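Local coordinates for protein cruciform cutting endonuclease 1, mitochondrial (Schizosaccharomyces pombe, PDB 1KCF) that resolves Holliday junctions in mitochondria as a homodimeric endonuclease specific for four-way DNA junctions, cutting them at the point of strand exchange, at residues 14-18 and 241-245; 170-175 and 236-241. All blocks are in the same frame, centred on the assembly; numbering follows the deposited sequence.

Contact 1: residues 14-18 and 241-245; sequences KLTGL and WQAQL
Residues 14-18 lead out of helix 6-15 and bend across one side of helix 224-253, whose 241-245 part is regular (Leu-245 N to Trp-241 O, 2.8 Å). The closest CA atoms, those of Thr-16 and Trp-241, are 4.0 Å apart. Lys-14 is still helical (phi/psi -69/-32), with CB directed away. Leu-15 (-79/-12) sets its carbonyl O 3.2 Å from Trp-241 CD1 and its CB 3.3 Å from Gln-244 NE2, both as packing. Thr-16 (-119/11) has chi1 p; its OG1 turns back to Ile-12 O, its main hydrogen-bond partner, with Cys-13 O a second acceptor, while CG2 lies 3.6 Å from Leu-245 CD2 and 4.0 Å from Gln-244 CB. Its backbone C sits over the indole, 3.3 Å from Trp-241 CG, and its O accepts from a water at 3.2 Å that in turn accepts from Gln-242 NE2 at 3.0 Å. This bend lies between helices 6-15 and 26-33 of the N-terminal SAP motif, two helices joined by an extended linker and commonly used to bind DNA, and the contact seats it on the long C-terminal helix of the RuvC-like resolvase core. Gly-17 turns left-handed (64/29) and lays its CA over the Trp-241 face, a CH-pi contact 3.4 Å from the six-membered-ring centroid, 11° off the normal. An ideal CB there would fall 2.1 Å from Trp-241 CE3, so the absent side chain makes the approach possible. Trp-241 adopts chi1 m with chi2 -20°. Leu-18 (-103/166; m, t) is extended, its CD1 reaching Leu-245 CD2 at 4.2 Å.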
loop_
_atom_site.group_PDB
_atom_site.type_symbol
_atom_site.label_atom_id
_atom_site.label_comp_id
_atom_site.label_asym_id
_atom_site.label_seq_id
_atom_site.Cartn_x
_atom_site.Cartn_y
_atom_site.Cartn_z
ATOM N N LYS A 14 22.352 -7.058 -18.164
ATOM C CA LYS A 14 21.584 -5.965 -18.739
ATOM C C LYS A 14 20.619 -6.480 -19.803
ATOM O O LYS A 14 19.536 -5.928 -19.982
ATOM C CB LYS A 14 22.517 -4.922 -19.357
ATOM C CG LYS A 14 21.788 -3.833 -20.127
ATOM C CD LYS A 14 22.745 -2.796 -20.703
ATOM C CE LYS A 14 23.430 -2.000 -19.604
ATOM N NZ LYS A 14 24.340 -0.965 -20.159
ATOM N N LEU A 15 21.016 -7.538 -20.504
ATOM C CA LEU A 15 20.181 -8.112 -21.550
ATOM C C LEU A 15 19.068 -8.980 -20.980
ATOM O O LEU A 15 18.145 -9.356 -21.698
ATOM C CB LEU A 15 21.024 -8.954 -22.511
ATOM C CG LEU A 15 22.089 -8.289 -23.387
ATOM C CD1 LEU A 15 22.756 -9.360 -24.233
ATOM C CD2 LEU A 15 21.468 -7.225 -24.283
ATOM N N THR A 16 19.156 -9.299 -19.692
ATOM C CA THR A 16 18.151 -10.132 -19.045
ATOM C C THR A 16 17.441 -9.410 -17.905
ATOM O O THR A 16 16.719 -10.027 -17.123
ATOM C CB THR A 16 18.781 -11.424 -18.495
ATOM O OG1 THR A 16 19.874 -11.091 -17.635
ATOM C CG2 THR A 16 19.288 -12.302 -19.638
ATOM N N GLY A 17 17.654 -8.101 -17.812
ATOM C CA GLY A 17 17.016 -7.315 -16.772
ATOM C C GLY A 17 17.436 -7.685 -15.362
ATOM O O GLY A 17 16.668 -7.518 -14.417
ATOM N N LEU A 18 18.656 -8.188 -15.216
ATOM C CA LEU A 18 19.159 -8.577 -13.903
ATOM C C LEU A 18 20.125 -7.529 -13.375
ATOM O O LEU A 18 20.588 -6.666 -14.123
ATOM C CB LEU A 18 19.870 -9.930 -13.985
ATOM C CG LEU A 18 19.038 -11.153 -14.375
ATOM C CD1 LEU A 18 19.959 -12.362 -14.528
ATOM C CD2 LEU A 18 17.969 -11.418 -13.313
ATOM N N TRP A 241 13.742 -10.580 -21.967
ATOM C CA TRP A 241 14.720 -10.987 -20.963
ATOM C C TRP A 241 14.563 -12.471 -20.702
ATOM O O TRP A 241 15.544 -13.210 -20.649
ATOM C CB TRP A 241 14.523 -10.249 -19.635
ATOM C CG TRP A 241 14.726 -8.774 -19.697
ATOM C CD1 TRP A 241 15.403 -8.079 -20.653
ATOM C CD2 TRP A 241 14.252 -7.806 -18.753
ATOM N NE1 TRP A 241 15.380 -6.736 -20.368
ATOM C CE2 TRP A 241 14.678 -6.538 -19.207
ATOM C CE3 TRP A 241 13.510 -7.884 -17.567
ATOM C CZ2 TRP A 241 14.384 -5.354 -18.516
ATOM C CZ3 TRP A 241 13.216 -6.704 -16.879
ATOM C CH2 TRP A 241 13.655 -5.459 -17.359
ATOM N N GLN A 242 13.317 -12.902 -20.535
ATOM C CA GLN A 242 13.031 -14.303 -20.260
ATOM C C GLN A 242 13.493 -15.182 -21.417
ATOM O O GLN A 242 13.946 -16.308 -21.208
ATOM C CB GLN A 242 11.531 -14.508 -20.017
ATOM C CG GLN A 242 10.917 -13.555 -18.996
ATOM C CD GLN A 242 11.804 -13.336 -17.785
ATOM O OE1 GLN A 242 12.224 -14.292 -17.127
ATOM N NE2 GLN A 242 12.094 -12.072 -17.482
ATOM N N ALA A 243 13.372 -14.667 -22.635
ATOM C CA ALA A 243 13.789 -15.407 -23.816
ATOM C C ALA A 243 15.306 -15.557 -23.788
ATOM O O ALA A 243 15.836 -16.653 -23.971
ATOM C CB ALA A 243 13.357 -14.672 -25.082
ATOM N N GLN A 244 15.998 -14.448 -23.553
ATOM C CA GLN A 244 17.450 -14.463 -23.492
ATOM C C GLN A 244 17.944 -15.355 -22.366
ATOM O O GLN A 244 19.011 -15.954 -22.468
ATOM C CB GLN A 244 17.991 -13.049 -23.297
ATOM C CG GLN A 244 17.812 -12.143 -24.499
ATOM C CD GLN A 244 19.132 -11.612 -25.025
ATOM O OE1 GLN A 244 19.984 -12.374 -25.486
ATOM N NE2 GLN A 244 19.310 -10.296 -24.955
ATOM N N LEU A 245 17.174 -15.442 -21.288
ATOM C CA LEU A 245 17.563 -16.276 -20.159
ATOM C C LEU A 245 17.480 -17.759 -20.505
ATOM O O LEU A 245 18.244 -18.570 -19.978
ATOM C CB LEU A 245 16.688 -15.976 -18.937
ATOM C CG LEU A 245 17.106 -14.766 -18.093
ATOM C CD1 LEU A 245 16.073 -14.518 -17.009
ATOM C CD2 LEU A 245 18.479 -15.016 -17.475
HETATM O O HOH W 1 14.192 -11.215 -15.546
#

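Contact 2: residues 170-175 and 236-241; sequences STYSYW and SGWMRW
Two helical segments cross here at +74°, their axes 10.0 Å apart at closest approach, with Thr-171 and Gly-237 the nearest CA pair (6.2 Å). Ser-236 (chi1 p) packs OG 3.3 Å from Trp-175 CZ2, although OG hydrogen-bonds to Ala-232 O. At Gly-237 the CA lies 3.6 Å from Trp-175 CZ2 and 4.2 Å from Tyr-174 CE2; an ideal CB would come 2.9 Å from Trp-175 NE1, so the missing side chain leaves room for the indole, whose NE1 hydrogen-bonds to Leu-233 O. One turn on, Arg-240 (m, t, p) places CD 3.3 Å from Tyr-174 OH and NH1 3.1 Å from Trp-175 CZ3, the latter edge to edge, which rules out a cation-pi stack. Trp-241 (chi1 m, chi2 -20°) directs its edge at the face of Tyr-174 (chi1 t): Trp-241 NE1 is 3.3 Å from Tyr-174 CG, planes meet at 88°, a T-shaped pair; Trp-241 CZ2 is 3.5 Å from Ser-170 O. In this RNase H-like core, helix 224-253 is layered between helix 168-179 and the sheet, where Trp-238 and Met-239 meet strands 42-47, 113-118 and 65-73, while Trp-175 also packs on helix 191-200.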
loop_
_atom_site.group_PDB
_atom_site.type_symbol
_atom_site.label_atom_id
_atom_site.label_comp_id
_atom_site.label_asym_id
_atom_site.label_seq_id
_atom_site.Cartn_x
_atom_site.Cartn_y
_atom_site.Cartn_z
ATOM N N SER A 170 16.237 -0.830 -15.384
ATOM C CA SER A 170 16.458 -2.053 -16.149
ATOM C C SER A 170 15.717 -2.029 -17.483
ATOM O O SER A 170 16.253 -2.451 -18.507
ATOM C CB SER A 170 16.014 -3.271 -15.338
ATOM O OG SER A 170 16.786 -3.399 -14.155
ATOM N N THR A 171 14.481 -1.541 -17.467
ATOM C CA THR A 171 13.678 -1.471 -18.680
ATOM C C THR A 171 14.321 -0.537 -19.701
ATOM O O THR A 171 14.626 -0.942 -20.820
ATOM C CB THR A 171 12.253 -0.969 -18.368
ATOM O OG1 THR A 171 11.612 -1.879 -17.465
ATOM C CG2 THR A 171 11.428 -0.870 -19.639
ATOM N N TYR A 172 14.534 0.710 -19.295
ATOM C CA TYR A 172 15.127 1.732 -20.155
ATOM C C TYR A 172 16.565 1.420 -20.559
ATOM O O TYR A 172 16.938 1.560 -21.726
ATOM C CB TYR A 172 15.078 3.081 -19.439
ATOM C CG TYR A 172 13.682 3.498 -19.035
ATOM C CD1 TYR A 172 13.457 4.170 -17.835
ATOM C CD2 TYR A 172 12.586 3.239 -19.863
ATOM C CE1 TYR A 172 12.178 4.575 -17.465
ATOM C CE2 TYR A 172 11.299 3.644 -19.506
ATOM C CZ TYR A 172 11.105 4.312 -18.305
ATOM O OH TYR A 172 9.843 4.731 -17.945
ATOM N N SER A 173 17.372 1.014 -19.585
ATOM C CA SER A 173 18.767 0.677 -19.835
ATOM C C SER A 173 18.825 -0.406 -20.896
ATOM O O SER A 173 19.668 -0.376 -21.796
ATOM C CB SER A 173 19.427 0.176 -18.546
ATOM O OG SER A 173 20.619 -0.540 -18.819
ATOM N N TYR A 174 17.916 -1.365 -20.783
ATOM C CA TYR A 174 17.852 -2.460 -21.731
ATOM C C TYR A 174 17.608 -1.976 -23.157
ATOM O O TYR A 174 18.378 -2.286 -24.070
ATOM C CB TYR A 174 16.742 -3.440 -21.345
ATOM C CG TYR A 174 16.464 -4.458 -22.428
ATOM C CD1 TYR A 174 17.369 -5.489 -22.701
ATOM C CD2 TYR A 174 15.326 -4.356 -23.220
ATOM C CE1 TYR A 174 17.143 -6.390 -23.745
ATOM C CE2 TYR A 174 15.090 -5.244 -24.261
ATOM C CZ TYR A 174 15.998 -6.256 -24.521
ATOM O OH TYR A 174 15.753 -7.121 -25.566
ATOM N N TRP A 175 16.532 -1.225 -23.349
ATOM C CA TRP A 175 16.194 -0.747 -24.681
ATOM C C TRP A 175 17.190 0.241 -25.275
ATOM O O TRP A 175 17.381 0.273 -26.488
ATOM C CB TRP A 175 14.782 -0.153 -24.682
ATOM C CG TRP A 175 13.718 -1.212 -24.585
ATOM C CD1 TRP A 175 12.810 -1.378 -23.576
ATOM C CD2 TRP A 175 13.481 -2.276 -25.515
ATOM N NE1 TRP A 175 12.026 -2.479 -23.820
ATOM C CE2 TRP A 175 12.415 -3.049 -25.004
ATOM C CE3 TRP A 175 14.067 -2.654 -26.731
ATOM C CZ2 TRP A 175 11.920 -4.176 -25.667
ATOM C CZ3 TRP A 175 13.573 -3.777 -27.392
ATOM C CH2 TRP A 175 12.510 -4.522 -26.855
ATOM N N SER A 236 7.224 -5.993 -23.299
ATOM C CA SER A 236 8.091 -6.568 -24.320
ATOM C C SER A 236 9.523 -6.699 -23.820
ATOM O O SER A 236 10.214 -7.667 -24.141
ATOM C CB SER A 236 8.055 -5.728 -25.602
ATOM O OG SER A 236 8.653 -4.459 -25.418
ATOM N N GLY A 237 9.967 -5.729 -23.026
ATOM C CA GLY A 237 11.317 -5.781 -22.500
ATOM C C GLY A 237 11.504 -6.985 -21.594
ATOM O O GLY A 237 12.490 -7.708 -21.702
ATOM N N TRP A 238 10.547 -7.209 -20.703
ATOM C CA TRP A 238 10.622 -8.327 -19.773
ATOM C C TRP A 238 10.509 -9.682 -20.478
ATOM O O TRP A 238 11.178 -10.649 -20.111
ATOM C CB TRP A 238 9.511 -8.208 -18.732
ATOM C CG TRP A 238 9.554 -9.275 -17.689
ATOM C CD1 TRP A 238 10.298 -9.275 -16.545
ATOM C CD2 TRP A 238 8.821 -10.500 -17.695
ATOM N NE1 TRP A 238 10.067 -10.428 -15.831
ATOM C CE2 TRP A 238 9.160 -11.201 -16.517
ATOM C CE3 TRP A 238 7.904 -11.082 -18.580
ATOM C CZ2 TRP A 238 8.620 -12.445 -16.200
ATOM C CZ3 TRP A 238 7.364 -12.325 -18.266
ATOM C CH2 TRP A 238 7.726 -12.991 -17.083
ATOM N N MET A 239 9.646 -9.757 -21.480
ATOM C CA MET A 239 9.467 -11.005 -22.202
ATOM C C MET A 239 10.734 -11.386 -22.949
ATOM O O MET A 239 11.056 -12.566 -23.065
ATOM C CB MET A 239 8.292 -10.887 -23.167
ATOM C CG MET A 239 6.951 -10.837 -22.458
ATOM S SD MET A 239 5.626 -10.236 -23.518
ATOM C CE MET A 239 5.692 -11.414 -24.808
ATOM N N ARG A 240 11.459 -10.388 -23.446
ATOM C CA ARG A 240 12.692 -10.660 -24.163
ATOM C C ARG A 240 13.760 -11.121 -23.185
ATOM O O ARG A 240 14.588 -11.966 -23.528
ATOM C CB ARG A 240 13.164 -9.420 -24.930
ATOM C CG ARG A 240 12.189 -8.966 -26.014
ATOM C CD ARG A 240 12.796 -7.895 -26.918
ATOM N NE ARG A 240 13.740 -8.457 -27.882
ATOM C CZ ARG A 240 14.434 -7.740 -28.760
ATOM N NH1 ARG A 240 14.296 -6.422 -28.805
ATOM N NH2 ARG A 240 15.267 -8.341 -29.599
ATOM N N TRP A 241 13.742 -10.580 -21.967
ATOM C CA TRP A 241 14.720 -10.987 -20.963
ATOM C C TRP A 241 14.563 -12.471 -20.702
ATOM O O TRP A 241 15.544 -13.210 -20.649
ATOM C CB TRP A 241 14.523 -10.249 -19.635
ATOM C CG TRP A 241 14.726 -8.774 -19.697
ATOM C CD1 TRP A 241 15.403 -8.079 -20.653
ATOM C CD2 TRP A 241 14.252 -7.806 -18.753
ATOM N NE1 TRP A 241 15.380 -6.736 -20.368
ATOM C CE2 TRP A 241 14.678 -6.538 -19.207
ATOM C CE3 TRP A 241 13.510 -7.884 -17.567
ATOM C CZ2 TRP A 241 14.384 -5.354 -18.516
ATOM C CZ3 TRP A 241 13.216 -6.704 -16.879
ATOM C CH2 TRP A 241 13.655 -5.459 -17.359
#

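Both contacts use helix 224-253, and Trp-241 belongs to each: in contact 1 its face receives backbone, in contact 2 its edge meets a tyrosine ring. Contact 2 is buried, its centre about 9 Å from the centre of the chain, and joins two helices of the catalytic core; the side chain of Thr-171, whose OG1 is hydrogen-bonded to Glu-117, is about 7 Å from that of Asp-230, a magnesium-binding residue. Contact 1 is partly buried, its centre about 14 Å from the centre of the chain, adding a water bridge and leucine packing where the SAP region meets the core. Their centres are 7 Å apart, and they touch directly: Lys-14 CE lies 3.3 Å from Ser-173 OG.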